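PDB 3DWC: metallocarboxypeptidase from Trypanosoma cruzi, which probably removes single amino acids from the C-terminal end of peptides with broad specificity, proline excepted, as a metal-dependent carboxypeptidase of the M32 family. Local coordinates for residues K187-Q190 with E191-A195; R321-Y325 with F326-P330; S334-M337 with K338-Q342. All coordinates share one frame; numbering follows the deposited sequence.

Following the chain from its N terminus, contact 1 (187-190 with 191-195) comes first, in the last turns of helix 168-196. Contact 2 (321-325 with 326-330) takes the C-terminal end of helix 312-326 into the loop behind it, and contact 3 (334-337 with 338-342) spans the short helix 334-341 and the residue after it. The three stand in series: none nests in or crosses another, and each closes just a turn of backbone. Contacts 2 and 3 meet directly, Leu322 CD1 lying 3.9 Å from Met337 CE. Contacts 1 and 3 have centres about 17 Å apart and do not touch. All three lie away from the cobalt site.

Contact 1: residues K187-Q190 with E191-A195; sequences KEVQ and EKQKA
Lys187 to Gln190 and Glu191 to Ala195 form the last turns of helix 168-196, where four successive i to i+4 backbone hydrogen bonds join one segment to the other. Glu191 N donates to Lys187 O at 3.1 Å, and Lys192 N to Glu188 O at 3.0 Å. Gln193 N meets Val189 O at 2.9 Å. Lys194 N reaches Gln190 O at 3.0 Å with a more bent N-H...O angle of 144°. Side chains one turn apart add to this ladder. Val189 and Gln193 run side by side in the same direction, and the amide oxygen OE1 of Gln193 lies 3.8 Å from methyl CG1 of Val189. Gln193 CG stands opposite its own carbonyl carbon and beside the backbone N (chi1 -69°), and the chain beyond is extended, which carries the amide back alongside the valine. Its CG also rests 3.4 Å from Val189 O, so aliphatic carbon lies against a carbonyl that the backbone already uses. This face of the helix is turned to the rest of the protein: Val189 packs on Leu356, Gln190 on Pro346 and Gln193 on Val344, all in loops. Glu191 lies on a more exposed flank. Its CG is 3.7 Å from Glu188 O, while the extended chain carries its carboxylate back along the preceding turn, bringing OE2 to 5.6 Å from Glu188 OE1. These like charges do not touch, and their proximity may raise the proton affinity of both acids slightly. A long, weak ion pair with Arg501 would offset part of the charge on Glu188, and Lys192 NZ makes a weak hydrogen bond to the backbone O of the same arginine.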
ATOM      1  N   LYS B 187       7.952  35.487 -29.198  1.00 34.38           N
ATOM      2  CA  LYS B 187       8.762  36.678 -29.363  1.00 34.61           C
ATOM      3  C   LYS B 187       7.929  37.932 -29.221  1.00 34.83           C
ATOM      4  O   LYS B 187       8.382  38.894 -28.633  1.00 35.11           O
ATOM      5  CB  LYS B 187       9.436  36.676 -30.715  1.00 35.76           C
ATOM      6  CG  LYS B 187      10.481  35.590 -30.966  1.00 35.94           C
ATOM      7  CD  LYS B 187      11.366  36.026 -32.147  1.00 37.06           C
ATOM      8  CE  LYS B 187      12.170  34.903 -32.880  1.00 39.39           C
ATOM      9  NZ  LYS B 187      12.161  33.502 -32.298  1.00 41.49           N
ATOM     10  N   GLU B 188       6.709  37.921 -29.749  1.00 34.84           N
ATOM     11  CA  GLU B 188       5.807  39.056 -29.635  1.00 35.05           C
ATOM     12  C   GLU B 188       5.411  39.317 -28.178  1.00 35.40           C
ATOM     13  O   GLU B 188       5.352  40.453 -27.742  1.00 34.97           O
ATOM     14  CB  GLU B 188       4.540  38.799 -30.437  1.00 35.54           C
ATOM     15  CG  GLU B 188       3.583  39.980 -30.437  1.00 35.20           C
ATOM     16  CD  GLU B 188       2.380  39.801 -31.333  1.00 35.19           C
ATOM     17  OE1 GLU B 188       1.842  40.841 -31.764  1.00 35.40           O
ATOM     18  OE2 GLU B 188       1.973  38.651 -31.620  1.00 36.80           O
ATOM     19  N   VAL B 189       5.141  38.239 -27.450  1.00 35.56           N
ATOM     20  CA  VAL B 189       4.720  38.316 -26.049  1.00 36.55           C
ATOM     21  C   VAL B 189       5.856  38.856 -25.202  1.00 37.57           C
ATOM     22  O   VAL B 189       5.647  39.778 -24.428  1.00 37.09           O
ATOM     23  CB  VAL B 189       4.235  36.966 -25.543  1.00 35.65           C
ATOM     24  CG1 VAL B 189       3.989  37.001 -24.023  1.00 36.39           C
ATOM     25  CG2 VAL B 189       2.957  36.601 -26.270  1.00 32.95           C
ATOM     26  N   GLN B 190       7.055  38.307 -25.393  1.00 38.53           N
ATOM     27  CA  GLN B 190       8.247  38.818 -24.726  1.00 40.28           C
ATOM     28  C   GLN B 190       8.475  40.320 -24.902  1.00 41.29           C
ATOM     29  O   GLN B 190       8.724  41.027 -23.923  1.00 41.55           O
ATOM     30  CB  GLN B 190       9.487  38.067 -25.186  1.00 39.97           C
ATOM     31  CG  GLN B 190       9.681  36.713 -24.517  1.00 39.45           C
ATOM     32  CD  GLN B 190      10.927  36.017 -25.014  1.00 41.16           C
ATOM     33  OE1 GLN B 190      11.883  35.824 -24.261  1.00 45.76           O
ATOM     34  NE2 GLN B 190      10.952  35.682 -26.301  1.00 43.87           N
ATOM     35  N   GLU B 191       8.378  40.808 -26.132  1.00 42.23           N
ATOM     36  CA  GLU B 191       8.675  42.199 -26.386  1.00 43.98           C
ATOM     37  C   GLU B 191       7.577  43.116 -25.838  1.00 43.95           C
ATOM     38  O   GLU B 191       7.875  44.202 -25.342  1.00 43.54           O
ATOM     39  CB  GLU B 191       9.003  42.436 -27.876  1.00 44.49           C
ATOM     40  CG  GLU B 191       7.866  42.939 -28.732  1.00 46.93           C
ATOM     41  CD  GLU B 191       8.064  42.645 -30.226  1.00 48.32           C
ATOM     42  OE1 GLU B 191       9.203  42.238 -30.614  1.00 51.05           O
ATOM     43  OE2 GLU B 191       7.054  42.798 -30.997  1.00 51.58           O
ATOM     44  N   LYS B 192       6.328  42.661 -25.897  1.00 44.88           N
ATOM     45  CA  LYS B 192       5.202  43.364 -25.276  1.00 45.38           C
ATOM     46  C   LYS B 192       5.382  43.494 -23.757  1.00 45.37           C
ATOM     47  O   LYS B 192       5.146  44.551 -23.190  1.00 45.18           O
ATOM     48  CB  LYS B 192       3.890  42.624 -25.545  1.00 46.06           C
ATOM     49  CG  LYS B 192       2.634  43.293 -24.930  1.00 46.63           C
ATOM     50  CD  LYS B 192       1.491  42.297 -24.603  1.00 47.61           C
ATOM     51  CE  LYS B 192       0.125  43.049 -24.388  1.00 49.28           C
ATOM     52  NZ  LYS B 192      -0.890  42.322 -23.533  1.00 48.76           N
ATOM     53  N   GLN B 193       5.777  42.409 -23.107  1.00 45.26           N
ATOM     54  CA  GLN B 193       5.978  42.421 -21.666  1.00 45.87           C
ATOM     55  C   GLN B 193       7.208  43.247 -21.252  1.00 45.95           C
ATOM     56  O   GLN B 193       7.192  43.858 -20.212  1.00 45.45           O
ATOM     57  CB  GLN B 193       6.043  40.985 -21.116  1.00 46.05           C
ATOM     58  CG  GLN B 193       4.700  40.247 -21.194  1.00 44.73           C
ATOM     59  CD  GLN B 193       4.653  38.918 -20.452  1.00 45.61           C
ATOM     60  OE1 GLN B 193       3.598  38.251 -20.422  1.00 47.41           O
ATOM     61  NE2 GLN B 193       5.759  38.530 -19.842  1.00 38.02           N
ATOM     62  N   LYS B 194       8.247  43.286 -22.078  1.00 47.19           N
ATOM     63  CA  LYS B 194       9.474  44.036 -21.758  1.00 47.91           C
ATOM     64  C   LYS B 194       9.256  45.535 -21.925  1.00 48.01           C
ATOM     65  O   LYS B 194       9.769  46.330 -21.146  1.00 48.35           O
ATOM     66  CB  LYS B 194      10.646  43.567 -22.632  1.00 48.25           C
ATOM     67  CG  LYS B 194      11.846  44.531 -22.692  1.00 49.22           C
ATOM     68  CD  LYS B 194      13.096  43.925 -23.390  1.00 50.30           C
ATOM     69  CE  LYS B 194      13.780  42.815 -22.543  1.00 53.40           C
ATOM     70  NZ  LYS B 194      15.151  42.449 -23.048  1.00 52.96           N
ATOM     71  N   ALA B 195       8.499  45.907 -22.951  1.00 48.20           N
ATOM     72  CA  ALA B 195       8.129  47.297 -23.202  1.00 48.18           C
ATOM     73  C   ALA B 195       7.151  47.840 -22.159  1.00 48.41           C
ATOM     74  O   ALA B 195       7.243  49.003 -21.792  1.00 48.88           O
ATOM     75  CB  ALA B 195       7.528  47.420 -24.572  1.00 48.28           C
TER

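Contact 2: residues R321-Y325 with F326-P330; sequences RLVEY and FGDQP
Phe326 packs back on Leu322 where helix 312-326 ends, and its N donates to Leu322 O at 3.0 Å. Gly327 N then reaches Val323 O at 2.7 Å, with an N-H...O angle of only 133°, as the chain leaves helical geometry at Gly327, whose phi is positive (97°). The Leu322 and Phe326 side chains cross obliquely, methyl CD2 of Leu322 meeting ring atom CE2 of Phe326 at 3.8 Å. With chi1 at -60°, the Phe326 ring is directed away from its own carbonyl carbon and back toward that methyl. Farther out, Phe207 meets the Phe326 ring edge-to-face, and both Leu322 and Phe326 touch Phe258. Val323 and Asp328 bring hydrocarbon against a charged group: they lie side by side, pointing the same way, with CG2 of the valine 3.4 Å from OD2 of the aspartate and CG1 3.8 Å from the aspartate CB. Hydrocarbon thus borders one side of the exposed carboxylate, so the grip of the outgoing loop on the helix end rests here on van der Waals contact, while directed bonding stays with the backbone.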
ATOM      1  N   ARG B 321      -7.789  33.604  -0.508  1.00 30.14           N
ATOM      2  CA  ARG B 321      -7.385  32.371   0.157  1.00 30.51           C
ATOM      3  C   ARG B 321      -5.926  32.394   0.530  1.00 30.31           C
ATOM      4  O   ARG B 321      -5.533  31.807   1.550  1.00 30.94           O
ATOM      5  CB  ARG B 321      -7.616  31.149  -0.701  1.00 31.23           C
ATOM      6  CG  ARG B 321      -9.027  31.038  -1.239  1.00 35.38           C
ATOM      7  CD  ARG B 321     -10.046  30.756  -0.185  1.00 43.09           C
ATOM      8  NE  ARG B 321     -11.323  31.205  -0.699  1.00 46.15           N
ATOM      9  CZ  ARG B 321     -11.807  32.435  -0.574  1.00 52.25           C
ATOM     10  NH1 ARG B 321     -11.184  33.362   0.173  1.00 53.63           N
ATOM     11  NH2 ARG B 321     -12.975  32.721  -1.144  1.00 53.76           N
ATOM     12  N   LEU B 322      -5.098  33.070  -0.253  1.00 30.05           N
ATOM     13  CA  LEU B 322      -3.682  33.147   0.110  1.00 29.99           C
ATOM     14  C   LEU B 322      -3.549  34.020   1.342  1.00 29.96           C
ATOM     15  O   LEU B 322      -2.723  33.741   2.194  1.00 30.49           O
ATOM     16  CB  LEU B 322      -2.797  33.668  -1.021  1.00 29.33           C
ATOM     17  CG  LEU B 322      -2.735  32.829  -2.304  1.00 30.48           C
ATOM     18  CD1 LEU B 322      -1.986  33.605  -3.417  1.00 26.13           C
ATOM     19  CD2 LEU B 322      -2.126  31.486  -2.051  1.00 29.73           C
ATOM     20  N   VAL B 323      -4.352  35.065   1.457  1.00 30.06           N
ATOM     21  CA  VAL B 323      -4.326  35.910   2.681  1.00 31.02           C
ATOM     22  C   VAL B 323      -4.788  35.099   3.921  1.00 31.88           C
ATOM     23  O   VAL B 323      -4.136  35.068   4.955  1.00 31.09           O
ATOM     24  CB  VAL B 323      -5.174  37.186   2.493  1.00 30.57           C
ATOM     25  CG1 VAL B 323      -5.323  37.966   3.848  1.00 30.84           C
ATOM     26  CG2 VAL B 323      -4.559  38.037   1.418  1.00 27.05           C
ATOM     27  N   GLU B 324      -5.878  34.369   3.750  1.00 32.64           N
ATOM     28  CA  GLU B 324      -6.460  33.545   4.795  1.00 33.58           C
ATOM     29  C   GLU B 324      -5.546  32.419   5.334  1.00 32.69           C
ATOM     30  O   GLU B 324      -5.484  32.199   6.556  1.00 31.36           O
ATOM     31  CB  GLU B 324      -7.732  32.947   4.228  1.00 34.26           C
ATOM     32  CG  GLU B 324      -8.446  32.027   5.180  1.00 38.57           C
ATOM     33  CD  GLU B 324      -9.618  31.320   4.515  1.00 39.93           C
ATOM     34  OE1 GLU B 324      -9.926  31.649   3.327  1.00 47.44           O
ATOM     35  OE2 GLU B 324     -10.210  30.429   5.199  1.00 48.19           O
ATOM     36  N   TYR B 325      -4.859  31.719   4.424  1.00 32.05           N
ATOM     37  CA  TYR B 325      -4.015  30.569   4.775  1.00 31.78           C
ATOM     38  C   TYR B 325      -2.603  30.964   5.165  1.00 31.65           C
ATOM     39  O   TYR B 325      -1.984  30.295   5.976  1.00 31.17           O
ATOM     40  CB  TYR B 325      -3.977  29.544   3.626  1.00 32.02           C
ATOM     41  CG  TYR B 325      -5.166  28.627   3.655  1.00 32.64           C
ATOM     42  CD1 TYR B 325      -5.116  27.364   4.255  1.00 33.36           C
ATOM     43  CD2 TYR B 325      -6.369  29.056   3.176  1.00 33.17           C
ATOM     44  CE1 TYR B 325      -6.257  26.544   4.274  1.00 32.63           C
ATOM     45  CE2 TYR B 325      -7.492  28.257   3.209  1.00 34.57           C
ATOM     46  CZ  TYR B 325      -7.440  27.021   3.745  1.00 33.28           C
ATOM     47  OH  TYR B 325      -8.632  26.333   3.765  1.00 34.40           O
ATOM     48  N   PHE B 326      -2.062  32.041   4.583  1.00 31.63           N
ATOM     49  CA  PHE B 326      -0.651  32.409   4.859  1.00 31.34           C
ATOM     50  C   PHE B 326      -0.510  33.724   5.567  1.00 31.42           C
ATOM     51  O   PHE B 326       0.558  34.006   6.110  1.00 31.53           O
ATOM     52  CB  PHE B 326       0.182  32.473   3.559  1.00 30.80           C
ATOM     53  CG  PHE B 326       0.226  31.169   2.800  1.00 31.98           C
ATOM     54  CD1 PHE B 326       0.639  29.990   3.406  1.00 31.72           C
ATOM     55  CD2 PHE B 326      -0.123  31.121   1.497  1.00 28.87           C
ATOM     56  CE1 PHE B 326       0.647  28.803   2.686  1.00 30.44           C
ATOM     57  CE2 PHE B 326      -0.095  29.933   0.801  1.00 29.72           C
ATOM     58  CZ  PHE B 326       0.274  28.805   1.390  1.00 30.23           C
ATOM     59  N   GLY B 327      -1.565  34.539   5.581  1.00 31.28           N
ATOM     60  CA  GLY B 327      -1.475  35.872   6.156  1.00 30.99           C
ATOM     61  C   GLY B 327      -1.225  36.872   5.050  1.00 30.85           C
ATOM     62  O   GLY B 327      -0.651  36.515   4.008  1.00 30.88           O
ATOM     63  N   ASP B 328      -1.671  38.116   5.250  1.00 30.37           N
ATOM     64  CA  ASP B 328      -1.600  39.119   4.193  1.00 30.77           C
ATOM     65  C   ASP B 328      -0.175  39.587   3.879  1.00 30.70           C
ATOM     66  O   ASP B 328       0.666  39.755   4.785  1.00 30.12           O
ATOM     67  CB  ASP B 328      -2.421  40.376   4.542  1.00 31.56           C
ATOM     68  CG  ASP B 328      -2.970  41.098   3.304  1.00 32.16           C
ATOM     69  OD1 ASP B 328      -3.735  42.050   3.497  1.00 37.21           O
ATOM     70  OD2 ASP B 328      -2.683  40.716   2.144  1.00 36.05           O
ATOM     71  N   GLN B 329       0.059  39.853   2.597  1.00 29.18           N
ATOM     72  CA  GLN B 329       1.266  40.534   2.154  1.00 29.67           C
ATOM     73  C   GLN B 329       0.950  41.152   0.820  1.00 29.23           C
ATOM     74  O   GLN B 329      -0.006  40.740   0.196  1.00 29.34           O
ATOM     75  CB  GLN B 329       2.468  39.584   2.067  1.00 29.82           C
ATOM     76  CG  GLN B 329       2.256  38.299   1.302  1.00 29.00           C
ATOM     77  CD  GLN B 329       3.556  37.575   1.046  1.00 29.44           C
ATOM     78  OE1 GLN B 329       4.242  37.869   0.067  1.00 26.89           O
ATOM     79  NE2 GLN B 329       3.900  36.616   1.913  1.00 27.26           N
ATOM     80  N   PRO B 330       1.722  42.172   0.397  1.00 29.88           N
ATOM     81  CA  PRO B 330       1.458  42.940  -0.822  1.00 29.83           C
ATOM     82  C   PRO B 330       1.311  42.115  -2.103  1.00 29.35           C
ATOM     83  O   PRO B 330       0.464  42.422  -2.922  1.00 31.04           O
ATOM     84  CB  PRO B 330       2.675  43.874  -0.894  1.00 29.83           C
ATOM     85  CG  PRO B 330       3.052  44.068   0.516  1.00 30.74           C
ATOM     86  CD  PRO B 330       2.887  42.725   1.123  1.00 30.82           C
TER

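Contact 3: residues S334-M337 with K338-Q342; sequences SSNM and KRVIQ. With SO4 (sulfate ion), chain U.
Ser334 opens helix 334-341 by offering its carbonyl to the next turn: Lys338 N donates to Ser334 O at 3.1 Å. Ser335 meets Arg339 twice. Its carbonyl O takes a weak bond from Arg339 N and lies 3.3 Å from Arg339 CD, while its OG, hydrogen-bonded to a glycerol probably left from crystallisation, stands 3.6 Å from NH1, oblique to the guanidinium. Bends at chi2 and chi3 (122° and 94°) take the arginine past this serine to a sulfate, probably also a crystallisation ion. There NH2 donates to sulfate O4 at 3.0 Å, near the guanidinium plane, and also to Thr199 O; Thr199 N binds the same sulfate. Asn336 O accepts a well-aligned bond from Val340 N. Asn336 ND2 rests 3.7 Å from Val340 CG2 while it donates to Leu201 O and Ala331 O. Met337 O receives Ile341 N at 2.9 Å, almost straight at 170°. The methionine chain folds at chi2 and chi3, placing CE 4.2 Å from Ile341 CG1 on the buried side, near Met315 and Phe258. The short helix is therefore two-sided in its chemistry: thioether and aliphatic groups hold it to the core, while the Asn336 amide and the Arg339 guanidinium bind the backbone of 199-201, and a long, weak ion pair with Glu198 probably offsets part of the arginine's charge.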
ATOM      1  N   SER B 334      -5.239  39.961  -6.623  1.00 31.01           N
ATOM      2  CA  SER B 334      -5.525  39.159  -7.812  1.00 31.75           C
ATOM      3  C   SER B 334      -4.772  39.619  -9.047  1.00 32.02           C
ATOM      4  O   SER B 334      -4.408  38.812  -9.898  1.00 31.75           O
ATOM      5  CB  SER B 334      -7.024  39.117  -8.104  1.00 31.71           C
ATOM      6  OG  SER B 334      -7.515  40.404  -8.372  1.00 35.35           O
ATOM      7  N   SER B 335      -4.592  40.925  -9.182  1.00 32.32           N
ATOM      8  CA  SER B 335      -3.814  41.444 -10.297  1.00 32.54           C
ATOM      9  C   SER B 335      -2.333  41.016 -10.218  1.00 31.71           C
ATOM     10  O   SER B 335      -1.726  40.597 -11.215  1.00 31.89           O
ATOM     11  CB  SER B 335      -3.918  42.984 -10.328  1.00 33.42           C
ATOM     12  OG  SER B 335      -2.842  43.549 -11.090  1.00 37.48           O
ATOM     13  N   ASN B 336      -1.732  41.114  -9.045  1.00 30.36           N
ATOM     14  CA  ASN B 336      -0.345  40.689  -8.939  1.00 30.18           C
ATOM     15  C   ASN B 336      -0.179  39.171  -9.079  1.00 29.73           C
ATOM     16  O   ASN B 336       0.725  38.721  -9.770  1.00 30.58           O
ATOM     17  CB  ASN B 336       0.304  41.149  -7.635  1.00 29.86           C
ATOM     18  CG  ASN B 336       1.752  40.768  -7.581  1.00 29.14           C
ATOM     19  OD1 ASN B 336       2.555  41.402  -8.252  1.00 28.33           O
ATOM     20  ND2 ASN B 336       2.100  39.705  -6.838  1.00 24.32           N
ATOM     21  N   MET B 337      -1.069  38.369  -8.495  1.00 29.34           N
ATOM     22  CA  MET B 337      -0.915  36.937  -8.640  1.00 29.96           C
ATOM     23  C   MET B 337      -1.092  36.465 -10.068  1.00 29.88           C
ATOM     24  O   MET B 337      -0.486  35.490 -10.483  1.00 29.71           O
ATOM     25  CB  MET B 337      -1.819  36.163  -7.692  1.00 30.05           C
ATOM     26  CG  MET B 337      -1.399  36.304  -6.230  1.00 29.33           C
ATOM     27  SD  MET B 337       0.276  35.764  -5.883  1.00 29.30           S
ATOM     28  CE  MET B 337       0.200  34.158  -6.641  1.00 27.46           C
ATOM     29  N   LYS B 338      -1.966  37.106 -10.817  1.00 31.84           N
ATOM     30  CA  LYS B 338      -2.042  36.819 -12.247  1.00 31.89           C
ATOM     31  C   LYS B 338      -0.695  37.044 -12.945  1.00 31.92           C
ATOM     32  O   LYS B 338      -0.287  36.283 -13.819  1.00 31.24           O
ATOM     33  CB  LYS B 338      -3.134  37.660 -12.905  1.00 32.16           C
ATOM     34  CG  LYS B 338      -3.278  37.391 -14.387  1.00 33.07           C
ATOM     35  CD  LYS B 338      -4.456  38.184 -14.952  1.00 34.27           C
ATOM     36  CE  LYS B 338      -4.339  38.396 -16.431  1.00 37.48           C
ATOM     37  NZ  LYS B 338      -5.512  39.260 -16.910  1.00 40.33           N
ATOM     38  N   ARG B 339       0.007  38.092 -12.549  1.00 33.13           N
ATOM     39  CA  ARG B 339       1.286  38.431 -13.177  1.00 33.79           C
ATOM     40  C   ARG B 339       2.346  37.415 -12.850  1.00 34.05           C
ATOM     41  O   ARG B 339       3.132  37.056 -13.711  1.00 34.72           O
ATOM     42  CB  ARG B 339       1.727  39.836 -12.792  1.00 34.32           C
ATOM     43  CG  ARG B 339       1.283  40.830 -13.801  1.00 38.04           C
ATOM     44  CD  ARG B 339       0.413  41.940 -13.325  1.00 42.09           C
ATOM     45  NE  ARG B 339       1.129  43.127 -12.979  1.00 42.94           N
ATOM     46  CZ  ARG B 339       0.683  44.384 -13.055  1.00 44.59           C
ATOM     47  NH1 ARG B 339      -0.511  44.718 -13.534  1.00 46.27           N
ATOM     48  NH2 ARG B 339       1.486  45.343 -12.653  1.00 44.91           N
ATOM     49  N   VAL B 340       2.332  36.933 -11.608  1.00 34.11           N
ATOM     50  CA  VAL B 340       3.213  35.856 -11.157  1.00 33.50           C
ATOM     51  C   VAL B 340       2.895  34.526 -11.908  1.00 34.13           C
ATOM     52  O   VAL B 340       3.760  33.922 -12.512  1.00 34.23           O
ATOM     53  CB  VAL B 340       3.075  35.658  -9.612  1.00 32.48           C
ATOM     54  CG1 VAL B 340       3.818  34.375  -9.134  1.00 30.77           C
ATOM     55  CG2 VAL B 340       3.535  36.918  -8.858  1.00 29.84           C
ATOM     56  N   ILE B 341       1.650  34.093 -11.876  1.00 34.93           N
ATOM     57  CA  ILE B 341       1.244  32.799 -12.442  1.00 35.78           C
ATOM     58  C   ILE B 341       1.315  32.759 -14.001  1.00 36.51           C
ATOM     59  O   ILE B 341       1.505  31.664 -14.573  1.00 37.80           O
ATOM     60  CB  ILE B 341      -0.195  32.391 -11.902  1.00 36.60           C
ATOM     61  CG1 ILE B 341      -0.242  32.199 -10.370  1.00 38.34           C
ATOM     62  CG2 ILE B 341      -0.770  31.132 -12.512  1.00 36.55           C
ATOM     63  CD1 ILE B 341       0.610  31.194  -9.858  1.00 44.25           C
ATOM     64  N   GLN B 342       1.159  33.905 -14.684  1.00 36.09           N
ATOM     65  CA  GLN B 342       1.168  33.958 -16.175  1.00 36.63           C
ATOM     66  C   GLN B 342       2.479  34.497 -16.721  1.00 38.40           C
ATOM     67  O   GLN B 342       2.579  34.851 -17.884  1.00 39.83           O
ATOM     68  CB  GLN B 342       0.033  34.815 -16.726  1.00 36.13           C
ATOM     69  CG  GLN B 342      -1.350  34.177 -16.527  1.00 33.14           C
ATOM     70  CD  GLN B 342      -2.474  34.982 -17.128  1.00 34.96           C
ATOM     71  OE1 GLN B 342      -2.255  35.957 -17.847  1.00 32.02           O
ATOM     72  NE2 GLN B 342      -3.702  34.550 -16.869  1.00 29.43           N
TER
HETATM   73  S   SO4 U 611       2.312  48.743 -12.926  1.00 71.32           S
HETATM   74  O1  SO4 U 611       1.541  49.477 -11.912  1.00 70.95           O
HETATM   75  O2  SO4 U 611       3.128  49.670 -13.713  1.00 71.51           O
HETATM   76  O3  SO4 U 611       3.205  47.788 -12.280  1.00 70.48           O
HETATM   77  O4  SO4 U 611       1.384  48.055 -13.824  1.00 71.41           O